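Local coordinates for transcriptional regulator, IclR family (Ruegeria sp. TM1040, PDB 3R4K), which probably binds DNA through an N-terminal helix-turn-helix domain and regulates transcription, with a C-terminal GAF-like domain that, as in other IclR regulators, is thought to sense a small-molecule effector, at residues E96-S101 with A213-P219; Q107-H113 with M125-L131; A137-A141 with S198-P202; R182-A186 with A234-A238. Residues are numbered along the deposited sequence.

Interaction 1: residues E96-S101 with A213-P219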
loop_
_atom_site.group_PDB
_atom_site.type_symbol
_atom_site.label_atom_id
_atom_site.label_comp_id
_atom_site.label_asym_id
_atom_site.label_seq_id
_atom_site.Cartn_x
_atom_site.Cartn_y
_atom_site.Cartn_z
ATOM N N GLU A 96 6.596 14.171 28.072
ATOM C CA GLU A 96 7.262 15.030 27.102
ATOM C C GLU A 96 6.558 15.070 25.738
ATOM O O GLU A 96 5.651 14.292 25.484
ATOM C CB GLU A 96 8.716 14.568 26.933
ATOM C CG GLU A 96 9.503 14.554 28.235
ATOM C CD GLU A 96 9.724 15.880 28.941
ATOM O OE1 GLU A 96 9.468 16.942 28.328
ATOM O OE2 GLU A 96 10.210 15.856 30.094
ATOM N N THR A 97 6.968 16.021 24.879
ATOM C CA THR A 97 6.431 16.206 23.533
ATOM C C THR A 97 6.915 15.082 22.641
ATOM O O THR A 97 8.106 14.776 22.631
ATOM C CB THR A 97 6.865 17.581 22.988
ATOM O OG1 THR A 97 6.361 18.583 23.879
ATOM C CG2 THR A 97 6.384 17.838 21.533
ATOM N N THR A 98 5.996 14.482 21.887
ATOM C CA THR A 98 6.323 13.413 20.947
ATOM C C THR A 98 5.986 13.878 19.532
ATOM O O THR A 98 5.076 14.682 19.361
ATOM C CB THR A 98 5.606 12.117 21.331
ATOM O OG1 THR A 98 4.204 12.366 21.354
ATOM C CG2 THR A 98 6.049 11.579 22.687
ATOM N N HIS A 99 6.728 13.410 18.529
ATOM C CA HIS A 99 6.435 13.787 17.153
ATOM C C HIS A 99 6.864 12.731 16.146
ATOM O O HIS A 99 7.839 12.004 16.353
ATOM C CB HIS A 99 7.015 15.165 16.771
ATOM C CG HIS A 99 8.496 15.299 16.863
ATOM N ND1 HIS A 99 9.289 15.346 15.722
ATOM C CD2 HIS A 99 9.280 15.479 17.953
ATOM C CE1 HIS A 99 10.529 15.502 16.156
ATOM N NE2 HIS A 99 10.573 15.594 17.496
ATOM N N LEU A 100 6.091 12.637 15.061
ATOM C CA LEU A 100 6.344 11.751 13.941
ATOM C C LEU A 100 6.788 12.594 12.760
ATOM O O LEU A 100 6.119 13.558 12.382
ATOM C CB LEU A 100 5.103 10.895 13.588
ATOM C CG LEU A 100 5.212 9.975 12.349
ATOM C CD1 LEU A 100 6.257 8.853 12.540
ATOM C CD2 LEU A 100 3.827 9.437 11.939
ATOM N N SER A 101 7.944 12.254 12.206
ATOM C CA SER A 101 8.467 12.939 11.030
ATOM C C SER A 101 8.545 11.930 9.893
ATOM O O SER A 101 8.814 10.736 10.127
ATOM C CB SER A 101 9.811 13.601 11.316
ATOM O OG SER A 101 10.764 12.656 11.764
ATOM N N ALA A 213 10.626 8.763 11.336
ATOM C CA ALA A 213 11.035 8.522 12.714
ATOM C C ALA A 213 10.023 9.036 13.706
ATOM O O ALA A 213 9.373 10.064 13.472
ATOM C CB ALA A 213 12.387 9.181 12.988
ATOM N N LEU A 214 9.931 8.319 14.842
ATOM C CA LEU A 214 9.104 8.641 15.990
ATOM C C LEU A 214 10.035 9.169 17.083
ATOM O O LEU A 214 11.037 8.515 17.398
ATOM C CB LEU A 214 8.306 7.407 16.444
ATOM C CG LEU A 214 7.390 7.615 17.640
ATOM C CD1 LEU A 214 6.321 8.628 17.333
ATOM C CD2 LEU A 214 6.789 6.313 18.089
ATOM N N ALA A 215 9.756 10.369 17.618
ATOM C CA ALA A 215 10.660 10.984 18.583
ATOM C C ALA A 215 9.990 11.518 19.822
ATOM O O ALA A 215 8.788 11.792 19.823
ATOM C CB ALA A 215 11.428 12.111 17.915
ATOM N N VAL A 216 10.814 11.699 20.880
ATOM C CA VAL A 216 10.471 12.296 22.177
ATOM C C VAL A 216 11.420 13.478 22.374
ATOM O O VAL A 216 12.626 13.258 22.459
ATOM C CB VAL A 216 10.551 11.254 23.344
ATOM C CG1 VAL A 216 10.382 11.918 24.716
ATOM C CG2 VAL A 216 9.520 10.148 23.151
ATOM N N ALA A 217 10.892 14.716 22.379
ATOM C CA ALA A 217 11.656 15.962 22.573
ATOM C C ALA A 217 11.428 16.468 23.969
ATOM O O ALA A 217 10.286 16.692 24.379
ATOM C CB ALA A 217 11.251 17.015 21.557
ATOM N N ALA A 218 12.501 16.630 24.718
ATOM C CA ALA A 218 12.398 17.080 26.096
ATOM C C ALA A 218 13.361 18.213 26.418
ATOM O O ALA A 218 14.429 18.295 25.814
ATOM C CB ALA A 218 12.680 15.907 27.012
ATOM N N PRO A 219 13.057 19.070 27.411
ATOM C CA PRO A 219 14.057 20.059 27.832
ATOM C C PRO A 219 15.223 19.339 28.506
ATOM O O PRO A 219 15.024 18.352 29.227
ATOM C CB PRO A 219 13.297 20.931 28.838
ATOM C CG PRO A 219 11.872 20.534 28.727
ATOM C CD PRO A 219 11.863 19.133 28.273
HETATM O O HOH W 1 8.628 18.279 25.970
#
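Just ahead of the strand, Glu96 folds its side chain over the end of 213-219: CB lies 3.8 Å from Val216 CG1 and OE1 3.2 Å from Pro219 CD. Its carboxylate forms a salt bridge with Arg222, and OE1 also accepts from a water that bridges to Thr97 N and Ala217 O. The water lies where the pairing is loosest, for Thr97 N reaches Ala217 O only weakly (3.4 Å), whereas Ala217 N to Thr97 O is short at 2.8 Å. The beta-branched Thr97 suits an extended backbone, and its hydroxyl bonds to the carbonyl of Val123. Thr98, in a non-hydrogen-bonded pair with Val216, turns to the opposite face, where its CG2 meets Val216 CG2 at 3.8 Å beside helix 79-94. His99 pairs with Ala215 through two backbone bonds, His99 N to Ala215 O (2.9 Å) and Ala215 N to His99 O (2.8 Å). Ala215 is small enough to slip its CB under the imidazole in a CH-pi contact, 3.9 Å from the His99 ring centroid. Leu100, opposite Leu214, returns to the face covered by helix 79-94, where both leucines supply apolar bulk. Ser101 closes the register: Ser101 N to Ala213 O and Ala213 N to Ser101 O are both 2.9 Å. These are the two central strands of the antiparallel six-stranded sheet of a GAF-like (profilin-like) domain, the C-terminal domain of IclR regulators.

Interaction 2: residues Q107-H113 with M125-L131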
loop_
_atom_site.group_PDB
_atom_site.type_symbol
_atom_site.label_atom_id
_atom_site.label_comp_id
_atom_site.label_asym_id
_atom_site.label_seq_id
_atom_site.Cartn_x
_atom_site.Cartn_y
_atom_site.Cartn_z
ATOM N N GLN A 107 13.688 15.202 1.845
ATOM C CA GLN A 107 13.718 15.890 3.139
ATOM C C GLN A 107 12.859 15.166 4.190
ATOM O O GLN A 107 11.992 14.351 3.854
ATOM C CB GLN A 107 13.300 17.365 3.012
ATOM C CG GLN A 107 11.857 17.599 2.553
ATOM C CD GLN A 107 11.438 19.052 2.632
ATOM O OE1 GLN A 107 12.226 19.983 2.390
ATOM N NE2 GLN A 107 10.166 19.271 2.944
ATOM N N LEU A 108 13.131 15.467 5.463
ATOM C CA LEU A 108 12.422 14.904 6.609
ATOM C C LEU A 108 11.572 16.010 7.279
ATOM O O LEU A 108 12.118 17.025 7.740
ATOM C CB LEU A 108 13.420 14.264 7.592
ATOM C CG LEU A 108 12.827 13.567 8.807
ATOM C CD1 LEU A 108 12.168 12.240 8.427
ATOM C CD2 LEU A 108 13.888 13.356 9.861
ATOM N N ALA A 109 10.237 15.835 7.281
ATOM C CA ALA A 109 9.299 16.831 7.816
ATOM C C ALA A 109 8.440 16.306 8.983
ATOM O O ALA A 109 7.845 15.236 8.859
ATOM C CB ALA A 109 8.389 17.319 6.698
ATOM N N SER A 110 8.384 17.063 10.114
ATOM C CA SER A 110 7.571 16.696 11.277
ATOM C C SER A 110 6.132 16.962 10.894
ATOM O O SER A 110 5.793 18.101 10.571
ATOM C CB SER A 110 7.987 17.464 12.531
ATOM O OG SER A 110 7.448 16.857 13.694
ATOM N N LEU A 111 5.300 15.906 10.837
ATOM C CA LEU A 111 3.944 16.061 10.330
ATOM C C LEU A 111 2.813 15.827 11.352
ATOM O O LEU A 111 1.677 16.222 11.084
ATOM C CB LEU A 111 3.783 15.158 9.107
ATOM C CG LEU A 111 4.634 15.645 7.892
ATOM C CD1 LEU A 111 4.741 14.579 6.817
ATOM C CD2 LEU A 111 4.149 17.027 7.344
ATOM N N SER A 112 3.120 15.265 12.521
ATOM C CA SER A 112 2.143 15.067 13.595
ATOM C C SER A 112 2.887 15.080 14.910
ATOM O O SER A 112 4.038 14.631 14.965
ATOM C CB SER A 112 1.305 13.793 13.418
ATOM O OG SER A 112 2.044 12.599 13.552
ATOM N N HIS A 113 2.272 15.677 15.941
ATOM C CA HIS A 113 2.867 15.755 17.270
ATOM C C HIS A 113 1.793 15.695 18.336
ATOM O O HIS A 113 0.612 15.894 18.052
ATOM C CB HIS A 113 3.718 17.037 17.433
ATOM C CG HIS A 113 2.923 18.306 17.402
ATOM N ND1 HIS A 113 2.720 19.001 16.215
ATOM C CD2 HIS A 113 2.284 18.961 18.409
ATOM C CE1 HIS A 113 1.979 20.057 16.537
ATOM N NE2 HIS A 113 1.674 20.068 17.846
HETATM N N MSE A 125 6.161 22.654 19.015
HETATM C CA MSE A 125 6.315 22.342 17.601
HETATM C C MSE A 125 5.239 22.963 16.740
HETATM O O MSE A 125 4.196 23.428 17.221
HETATM C CB MSE A 125 6.230 20.833 17.382
HETATM C CG MSE A 125 6.913 20.044 18.430
HETATM SE SE MSE A 125 8.058 18.806 17.631
HETATM C CE MSE A 125 9.371 19.972 16.659
ATOM N N GLU A 126 5.487 22.880 15.435
ATOM C CA GLU A 126 4.595 23.259 14.355
ATOM C C GLU A 126 4.703 22.162 13.324
ATOM O O GLU A 126 5.810 21.640 13.090
ATOM C CB GLU A 126 4.963 24.632 13.780
ATOM C CG GLU A 126 3.759 25.447 13.351
ATOM C CD GLU A 126 4.109 26.810 12.788
ATOM O OE1 GLU A 126 3.771 27.067 11.611
ATOM O OE2 GLU A 126 4.711 27.624 13.526
ATOM N N ASP A 127 3.566 21.736 12.761
ATOM C CA ASP A 127 3.633 20.681 11.753
ATOM C C ASP A 127 4.181 21.269 10.456
ATOM O O ASP A 127 4.068 22.479 10.230
ATOM C CB ASP A 127 2.276 19.986 11.572
ATOM C CG ASP A 127 1.901 19.102 12.752
ATOM O OD1 ASP A 127 2.830 18.530 13.396
ATOM O OD2 ASP A 127 0.687 18.973 13.032
ATOM N N ALA A 128 4.845 20.419 9.661
ATOM C CA ALA A 128 5.530 20.707 8.393
ATOM C C ALA A 128 6.902 21.379 8.639
ATOM O O ALA A 128 7.498 21.934 7.709
ATOM C CB ALA A 128 4.664 21.553 7.456
ATOM N N GLU A 129 7.428 21.280 9.875
ATOM C CA GLU A 129 8.761 21.771 10.201
ATOM C C GLU A 129 9.793 20.798 9.593
ATOM O O GLU A 129 9.665 19.582 9.747
ATOM C CB GLU A 129 8.921 21.912 11.726
ATOM C CG GLU A 129 10.281 22.434 12.158
ATOM C CD GLU A 129 10.317 23.159 13.491
ATOM O OE1 GLU A 129 9.784 22.627 14.494
ATOM O OE2 GLU A 129 10.924 24.254 13.536
ATOM N N VAL A 130 10.773 21.326 8.868
ATOM C CA VAL A 130 11.805 20.511 8.216
ATOM C C VAL A 130 12.951 20.284 9.212
ATOM O O VAL A 130 13.456 21.237 9.814
ATOM C CB VAL A 130 12.280 21.119 6.871
ATOM C CG1 VAL A 130 13.374 20.261 6.223
ATOM C CG2 VAL A 130 11.099 21.289 5.910
ATOM N N LEU A 131 13.321 19.016 9.403
ATOM C CA LEU A 131 14.368 18.602 10.330
ATOM C C LEU A 131 15.641 18.281 9.572
ATOM O O LEU A 131 15.588 17.776 8.436
ATOM C CB LEU A 131 13.935 17.375 11.156
ATOM C CG LEU A 131 12.578 17.384 11.885
ATOM C CD1 LEU A 131 12.131 18.759 12.383
ATOM C CD2 LEU A 131 11.567 16.709 11.130
HETATM O O HOH W 2 -0.411 17.269 15.197
HETATM O O HOH W 3 1.377 23.239 18.568
#
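His113 ND1 donates to Asp127 OD1 at 2.9 Å, a His-carboxylate hydrogen bond that ties the loop at 125-128 to strand 107-114 near its end. One water links Asp127 OD2 to His113 N, and another joins Met125 O to His113 NE2. Three backbone bonds follow: Ala128 N to Ser110 O (2.7 Å), Ser110 N to Glu129 O (2.8 Å) and Leu131 N to Leu108 O (2.9 Å). Ala128 sits in a type II turn from Glu126 to Glu129, which leads the chain into the short, weakly bonded edge strand at about 129-131 of the six-stranded antiparallel sheet. On the other side of 107-113, Leu111 and Ser112 both face Leu100, forming a classic beta bulge. Packing completes the contact. The selenomethionine Met125 lays its CB over the His113 ring, 4.2 Å from the centroid, in a CH-pi contact. Leu131, a branched apolar residue on a buried face, brings CD2 to 4.1 Å from Leu108 CG and 3.9 Å from Ser110 CB, while Val130 CG2 lies 3.7 Å from Gln107 NE2.

Interaction 3: residues A137-A141 with S198-P202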
loop_
_atom_site.group_PDB
_atom_site.type_symbol
_atom_site.label_atom_id
_atom_site.label_comp_id
_atom_site.label_asym_id
_atom_site.label_seq_id
_atom_site.Cartn_x
_atom_site.Cartn_y
_atom_site.Cartn_z
ATOM N N ALA A 137 17.733 13.929 16.318
ATOM C CA ALA A 137 17.713 12.500 16.625
ATOM C C ALA A 137 16.901 11.779 15.534
ATOM O O ALA A 137 17.319 10.724 15.062
ATOM C CB ALA A 137 17.109 12.264 18.004
ATOM N N SER A 138 15.775 12.402 15.093
ATOM C CA SER A 138 14.894 11.898 14.030
ATOM C C SER A 138 15.674 11.737 12.725
ATOM O O SER A 138 15.594 10.675 12.103
ATOM C CB SER A 138 13.689 12.815 13.830
ATOM O OG SER A 138 12.977 12.977 15.042
ATOM N N GLY A 139 16.452 12.758 12.367
ATOM C CA GLY A 139 17.296 12.755 11.178
ATOM C C GLY A 139 18.357 11.674 11.202
ATOM O O GLY A 139 18.572 10.995 10.191
ATOM N N LEU A 140 19.014 11.481 12.370
ATOM C CA LEU A 140 20.052 10.455 12.552
ATOM C C LEU A 140 19.440 9.055 12.479
ATOM O O LEU A 140 20.049 8.168 11.878
ATOM C CB LEU A 140 20.832 10.651 13.868
ATOM C CG LEU A 140 21.710 11.906 13.941
ATOM C CD1 LEU A 140 22.015 12.277 15.379
ATOM C CD2 LEU A 140 22.993 11.754 13.129
ATOM N N ALA A 141 18.238 8.865 13.064
ATOM C CA ALA A 141 17.500 7.594 13.038
ATOM C C ALA A 141 17.174 7.186 11.583
ATOM O O ALA A 141 17.330 6.022 11.239
ATOM C CB ALA A 141 16.213 7.704 13.860
ATOM N N SER A 198 16.560 15.146 22.591
ATOM C CA SER A 198 15.654 14.277 21.861
ATOM C C SER A 198 16.161 12.830 21.741
ATOM O O SER A 198 17.366 12.574 21.719
ATOM C CB SER A 198 15.362 14.831 20.467
ATOM O OG SER A 198 16.109 15.984 20.105
ATOM N N HIS A 199 15.201 11.893 21.693
ATOM C CA HIS A 199 15.343 10.449 21.495
ATOM C C HIS A 199 14.501 10.075 20.294
ATOM O O HIS A 199 13.359 10.538 20.207
ATOM C CB HIS A 199 14.847 9.671 22.724
ATOM C CG HIS A 199 15.720 9.744 23.928
ATOM N ND1 HIS A 199 15.711 10.851 24.758
ATOM C CD2 HIS A 199 16.528 8.800 24.462
ATOM C CE1 HIS A 199 16.551 10.568 25.736
ATOM N NE2 HIS A 199 17.068 9.344 25.598
ATOM N N ALA A 200 15.021 9.247 19.376
ATOM C CA ALA A 200 14.235 8.849 18.203
ATOM C C ALA A 200 14.539 7.446 17.741
ATOM O O ALA A 200 15.663 6.966 17.875
ATOM C CB ALA A 200 14.451 9.816 17.054
ATOM N N VAL A 201 13.507 6.794 17.200
ATOM C CA VAL A 201 13.564 5.445 16.633
ATOM C C VAL A 201 13.073 5.511 15.186
ATOM O O VAL A 201 12.162 6.296 14.895
ATOM C CB VAL A 201 12.778 4.372 17.459
ATOM C CG1 VAL A 201 13.440 4.112 18.807
ATOM C CG2 VAL A 201 11.299 4.725 17.623
ATOM N N PRO A 202 13.625 4.706 14.260
ATOM C CA PRO A 202 13.109 4.737 12.885
ATOM C C PRO A 202 11.771 3.992 12.756
ATOM O O PRO A 202 11.473 3.091 13.540
ATOM C CB PRO A 202 14.209 4.038 12.094
ATOM C CG PRO A 202 14.789 3.053 13.077
ATOM C CD PRO A 202 14.702 3.700 14.418
#
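Ala200 CB presses into the first turn of helix 137-141, lying 3.5 Å from both Ala137 C and Ser138 N and 3.7 Å from Ala137 CB. Ala141 CB, one turn further along, lies 4.2 Å from Ala200 CB. Being four residues apart, about one helical turn, Ala137 and Ala141 both point their methyls at the strand; Ala141 N bonds to Ala137 O (2.9 Å). The close approach leaves little room for more than a methyl: the axes of the two segments come to 6.9 Å, and CA atoms of Ser138 and Ala200 are 5.2 Å apart. The contact is van der Waals throughout. Ala137 CB also rests 3.7 Å from Ser198 O, and at the far end Pro202 CB lies 3.8 Å from Ala141 O, the compact, puckered pyrrolidine ring packing against the helix backbone. The segments run nearly side by side, at 27°, so the touching residues follow one another in step. Alternation along the strand sends His199 and Val201 the other way, onto Leu235 of helix 225-245. Helix 137-143 thus lies on one face of the six-stranded sheet, with Ser138 reaching Ala213 and Ala215 of strand 210-219 and Ala141 touching Ala186 of strand 186-189, while helix 225-245 covers the opposite face.

Interaction 4: residues R182-A186 with A234-A238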
loop_
_atom_site.group_PDB
_atom_site.type_symbol
_atom_site.label_atom_id
_atom_site.label_comp_id
_atom_site.label_asym_id
_atom_site.label_seq_id
_atom_site.Cartn_x
_atom_site.Cartn_y
_atom_site.Cartn_z
ATOM N N ARG A 182 23.337 0.065 15.200
ATOM C CA ARG A 182 23.660 -0.976 16.162
ATOM C C ARG A 182 22.630 -1.109 17.304
ATOM O O ARG A 182 22.327 -2.234 17.713
ATOM C CB ARG A 182 25.047 -0.666 16.750
ATOM C CG ARG A 182 25.787 -1.878 17.303
ATOM C CD ARG A 182 27.036 -1.481 18.074
ATOM N NE ARG A 182 26.758 -0.630 19.239
ATOM C CZ ARG A 182 26.440 -1.081 20.449
ATOM N NH1 ARG A 182 26.330 -2.386 20.673
ATOM N NH2 ARG A 182 26.217 -0.231 21.444
ATOM N N THR A 183 22.135 0.025 17.840
ATOM C CA THR A 183 21.231 0.046 18.997
ATOM C C THR A 183 19.750 0.245 18.641
ATOM O O THR A 183 18.895 -0.042 19.477
ATOM C CB THR A 183 21.672 1.135 19.984
ATOM O OG1 THR A 183 21.532 2.419 19.372
ATOM C CG2 THR A 183 23.103 0.934 20.485
ATOM N N GLY A 184 19.460 0.724 17.433
ATOM C CA GLY A 184 18.092 0.957 16.968
ATOM C C GLY A 184 17.422 2.200 17.540
ATOM O O GLY A 184 16.201 2.359 17.412
ATOM N N LEU A 185 18.219 3.090 18.174
ATOM C CA LEU A 185 17.767 4.332 18.811
ATOM C C LEU A 185 18.824 5.438 18.673
ATOM O O LEU A 185 20.023 5.188 18.860
ATOM C CB LEU A 185 17.456 4.081 20.303
ATOM C CG LEU A 185 16.697 5.183 21.041
ATOM C CD1 LEU A 185 15.625 4.599 21.905
ATOM C CD2 LEU A 185 17.626 6.003 21.895
ATOM N N ALA A 186 18.361 6.660 18.359
ATOM C CA ALA A 186 19.200 7.846 18.197
ATOM C C ALA A 186 18.909 8.868 19.287
ATOM O O ALA A 186 17.765 9.025 19.717
ATOM C CB ALA A 186 18.977 8.472 16.822
ATOM N N ALA A 234 9.982 3.003 26.462
ATOM C CA ALA A 234 8.671 3.520 26.090
ATOM C C ALA A 234 8.634 3.902 24.612
ATOM O O ALA A 234 7.668 3.545 23.922
ATOM C CB ALA A 234 8.310 4.709 26.957
ATOM N N LEU A 235 9.700 4.583 24.118
ATOM C CA LEU A 235 9.800 5.006 22.716
ATOM C C LEU A 235 9.956 3.795 21.783
ATOM O O LEU A 235 9.267 3.741 20.766
ATOM C CB LEU A 235 10.948 6.015 22.524
ATOM C CG LEU A 235 11.313 6.427 21.089
ATOM C CD1 LEU A 235 10.187 7.169 20.384
ATOM C CD2 LEU A 235 12.543 7.242 21.078
ATOM N N ARG A 236 10.817 2.818 22.140
ATOM C CA ARG A 236 11.040 1.588 21.354
ATOM C C ARG A 236 9.733 0.833 21.139
ATOM O O ARG A 236 9.427 0.456 20.009
ATOM C CB ARG A 236 12.068 0.669 22.026
ATOM C CG ARG A 236 13.499 1.161 21.892
ATOM C CD ARG A 236 14.458 0.142 22.491
ATOM N NE ARG A 236 15.769 0.704 22.840
ATOM C CZ ARG A 236 16.795 0.790 21.999
ATOM N NH1 ARG A 236 16.667 0.384 20.739
ATOM N NH2 ARG A 236 17.952 1.287 22.406
ATOM N N ALA A 237 8.937 0.683 22.217
ATOM C CA ALA A 237 7.635 0.018 22.212
ATOM C C ALA A 237 6.639 0.766 21.314
ATOM O O ALA A 237 5.988 0.134 20.480
ATOM C CB ALA A 237 7.098 -0.089 23.635
ATOM N N ALA A 238 6.559 2.108 21.451
ATOM C CA ALA A 238 5.660 2.951 20.655
ATOM C C ALA A 238 6.016 2.898 19.167
ATOM O O ALA A 238 5.116 2.840 18.330
ATOM C CB ALA A 238 5.692 4.375 21.156
#
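Thr183 O, near the end of helix 170-183, accepts from the guanidinium of Arg236: NH1 comes to 2.6 Å with good geometry, and NH2 adds a weak second bond at 3.4 Å. Carbonyls in the last turn of a helix lack the usual amide partner four residues on, so the long, charged arginine, extended from the neighbouring helix, suits this acceptor. The Thr183 hydroxyl is satisfied separately, by the carbonyl of Glu179 one turn back, and Arg182 forms a salt bridge with the Glu179 carboxylate. Gly184 then takes a positive phi of 76°, a conformation easy for a residue with no side chain, and turns the backbone out of the helix. Leu185 CB backs one face of the guanidinium, 3.5 Å from Arg236 NH2. Separately, Leu185 CD1 makes an apolar contact with Leu235 CD2 at 4.1 Å. Both leucines also reach His199 and Val201 of strand 196-204. Helix 225-245 therefore packs on strands 196-204 and 210-219 and against helix 79-94, while 182-186 leads from helix 170-183 into edge strand 186-189, where Ala186 makes a backbone hydrogen bond with Ala200 of strand 196-204.

All four contacts belong to the C-terminal GAF-like domain and touch or form part of its six-stranded sheet. Interaction 1 joins the two central strands. Measured between centres, interaction 2 lies about 11 Å from it and adds the edge strand 129-131; interaction 3, about 9 Å from it, seats helix 137-143 on the face opposite helix 225-245. Interaction 4, which involves helix 225-245, is about 9 Å from interaction 3, 12 Å from interaction 1 and 20 Å from interaction 2, which it does not touch. Along the chain, interactions 2 and 3 are nested in the loop closed by interaction 1, whereas interaction 4 crosses both 1 and 3. Distant sequence is thereby knitted into one sheet flanked by helices on both faces.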